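Local coordinates for functional macrophage inflammatory protein 1-alpha homolog (Human herpesvirus 8, PDB 1ZXT) that acts as a viral CC-type chemokine that binds CCR chemokine receptors, at residues K26-T31 with P38-L43. Sequence-based numbering, arbitrary orientation.
Sequences KEWYPT and PGVILL
The antiparallel hairpin that begins the three-stranded chemokine sheet pairs Tyr29 with Ile41 and Glu27 with Leu43. Tyr29 and Ile41 exchange two backbone bonds: Ile41 N reaches Tyr29 O at 2.7 Å, and Tyr29 N gives a longer one to Ile41 O. At the far end Leu43 N bonds to Glu27 O, while Lys26 N meets Leu43 O at 2.8 Å. Lys26 and Glu27 thus share Leu43 as partner, a classic beta bulge. Proline, which lacks an N-H, suits position 30 because this is a non-hydrogen-bonded pair with Val40. Beyond it, Thr31 N donates to Gly39 O at 3.0 Å, from well above the carbonyl plane. The Thr31 hydroxyl lies beside the Gly39 backbone, where a side chain would clash with OG1.

On the face of Tyr29 and Ile41, the phenol CG stands between the backbone N and the carbonyl carbon (chi1 48°), which swings the ring across the neighbouring strand. Ile41 CB sits over one ring face, toward the rim, in a CH-pi contact 3.9 Å from the ring centroid; its CG1 branch touches CE2 and its CG2 branch lies near OH. Ile41 CD1 reaches on to Thr31 CG2. Leu43 runs alongside Glu27, its CD2 meeting the carboxylate end at OE2 (3.6 Å), and the Tyr29 ring also stacks with His71 of the engineered tag.

The other face is apolar. Trp28 lays CE3 and CZ3 against Val40 CG1, at 3.8 Å from CE3, and its CB touches Leu42 CD2. Helix 57-64 covers this side, with Met63 against Trp28 and Val40 and Leu62 against Leu42. Such a helix packed on a three-stranded antiparallel Greek key sheet is the hallmark of the chemokine fold.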
loop_
_atom_site.group_PDB
_atom_site.type_symbol
_atom_site.label_atom_id
_atom_site.label_comp_id
_atom_site.label_asym_id
_atom_site.label_seq_id
_atom_site.Cartn_x
_atom_site.Cartn_y
_atom_site.Cartn_z
ATOM N N LYS A 26 2.520 7.983 6.468
ATOM C CA LYS A 26 3.420 7.435 7.475
ATOM C C LYS A 26 4.467 6.428 6.947
ATOM O O LYS A 26 5.668 6.596 7.236
ATOM C CB LYS A 26 2.568 6.684 8.536
ATOM C CG LYS A 26 3.037 6.700 10.009
ATOM C CD LYS A 26 2.122 5.752 10.830
ATOM C CE LYS A 26 2.380 5.822 12.305
ATOM N NZ LYS A 26 3.800 5.620 12.692
ATOM N N GLU A 27 4.035 5.457 6.158
ATOM C CA GLU A 27 4.840 4.317 5.769
ATOM C C GLU A 27 4.083 3.565 4.703
ATOM O O GLU A 27 2.913 3.878 4.466
ATOM C CB GLU A 27 5.064 3.413 6.957
ATOM C CG GLU A 27 3.803 2.927 7.648
ATOM C CD GLU A 27 4.058 2.346 9.062
ATOM O OE1 GLU A 27 4.576 3.044 9.852
ATOM O OE2 GLU A 27 3.690 1.172 9.305
ATOM N N TRP A 28 4.706 2.541 4.075
ATOM C CA TRP A 28 4.036 1.690 3.167
ATOM C C TRP A 28 4.436 0.231 3.389
ATOM O O TRP A 28 5.448 -0.043 3.972
ATOM C CB TRP A 28 4.313 2.071 1.701
ATOM C CG TRP A 28 5.713 1.787 1.302
ATOM C CD1 TRP A 28 6.824 2.541 1.573
ATOM C CD2 TRP A 28 6.152 0.649 0.579
ATOM N NE1 TRP A 28 7.919 1.953 1.013
ATOM C CE2 TRP A 28 7.544 0.766 0.437
ATOM C CE3 TRP A 28 5.480 -0.511 0.059
ATOM C CZ2 TRP A 28 8.331 -0.178 -0.211
ATOM C CZ3 TRP A 28 6.269 -1.487 -0.587
ATOM C CH2 TRP A 28 7.699 -1.308 -0.669
ATOM N N TYR A 29 3.629 -0.669 2.870
ATOM C CA TYR A 29 3.958 -2.108 2.827
ATOM C C TYR A 29 3.174 -2.715 1.694
ATOM O O TYR A 29 2.087 -2.262 1.324
ATOM C CB TYR A 29 3.657 -2.811 4.152
ATOM C CG TYR A 29 2.291 -2.507 4.745
ATOM C CD1 TYR A 29 2.103 -1.465 5.606
ATOM C CD2 TYR A 29 1.202 -3.297 4.470
ATOM C CE1 TYR A 29 0.888 -1.161 6.153
ATOM C CE2 TYR A 29 -0.048 -3.034 5.037
ATOM C CZ TYR A 29 -0.210 -1.965 5.852
ATOM O OH TYR A 29 -1.457 -1.681 6.430
ATOM N N PRO A 30 3.712 -3.783 1.120
ATOM C CA PRO A 30 3.014 -4.477 0.025
ATOM C C PRO A 30 1.855 -5.360 0.553
ATOM O O PRO A 30 1.831 -5.768 1.701
ATOM C CB PRO A 30 4.107 -5.337 -0.573
ATOM C CG PRO A 30 4.872 -5.746 0.659
ATOM C CD PRO A 30 4.974 -4.458 1.476
ATOM N N THR A 31 0.888 -5.626 -0.296
ATOM C CA THR A 31 -0.101 -6.551 0.009
ATOM C C THR A 31 0.510 -7.974 -0.253
ATOM O O THR A 31 1.655 -8.101 -0.648
ATOM C CB THR A 31 -1.383 -6.330 -0.841
ATOM O OG1 THR A 31 -1.052 -6.196 -2.235
ATOM C CG2 THR A 31 -2.049 -5.086 -0.486
ATOM N N PRO A 38 -0.801 -7.137 -7.829
ATOM C CA PRO A 38 0.101 -6.613 -6.803
ATOM C C PRO A 38 -0.267 -5.197 -6.345
ATOM O O PRO A 38 -0.619 -4.345 -7.163
ATOM C CB PRO A 38 1.437 -6.610 -7.552
ATOM C CG PRO A 38 1.292 -7.742 -8.469
ATOM C CD PRO A 38 -0.060 -7.478 -9.037
ATOM N N GLY A 39 -0.257 -5.019 -5.048
ATOM C CA GLY A 39 -0.635 -3.773 -4.412
ATOM C C GLY A 39 0.346 -3.341 -3.393
ATOM O O GLY A 39 1.161 -4.116 -2.909
ATOM N N VAL A 40 0.195 -2.107 -3.001
ATOM C CA VAL A 40 0.878 -1.535 -1.800
ATOM C C VAL A 40 -0.150 -0.817 -0.993
ATOM O O VAL A 40 -1.099 -0.250 -1.563
ATOM C CB VAL A 40 2.117 -0.649 -2.114
ATOM C CG1 VAL A 40 3.187 -1.422 -2.869
ATOM C CG2 VAL A 40 1.775 0.634 -2.824
ATOM N N ILE A 41 0.041 -0.815 0.315
ATOM C CA ILE A 41 -0.690 0.080 1.210
ATOM C C ILE A 41 0.124 1.291 1.522
ATOM O O ILE A 41 1.210 1.180 2.003
ATOM C CB ILE A 41 -1.108 -0.649 2.491
ATOM C CG1 ILE A 41 -1.891 -1.912 2.152
ATOM C CG2 ILE A 41 -1.867 0.239 3.527
ATOM C CD1 ILE A 41 -3.079 -1.689 1.243
ATOM N N LEU A 42 -0.444 2.469 1.268
ATOM C CA LEU A 42 0.063 3.709 1.832
ATOM C C LEU A 42 -0.683 3.974 3.105
ATOM O O LEU A 42 -1.850 4.274 3.093
ATOM C CB LEU A 42 -0.109 4.882 0.892
ATOM C CG LEU A 42 0.475 4.637 -0.499
ATOM C CD1 LEU A 42 0.080 5.772 -1.412
ATOM C CD2 LEU A 42 1.975 4.382 -0.528
ATOM N N LEU A 43 0.013 3.862 4.218
ATOM C CA LEU A 43 -0.646 3.945 5.526
ATOM C C LEU A 43 -0.565 5.347 6.054
ATOM O O LEU A 43 0.496 6.018 6.124
ATOM C CB LEU A 43 -0.010 2.954 6.523
ATOM C CG LEU A 43 -0.659 2.940 7.924
ATOM C CD1 LEU A 43 -1.935 2.183 7.835
ATOM C CD2 LEU A 43 0.320 2.404 8.979
#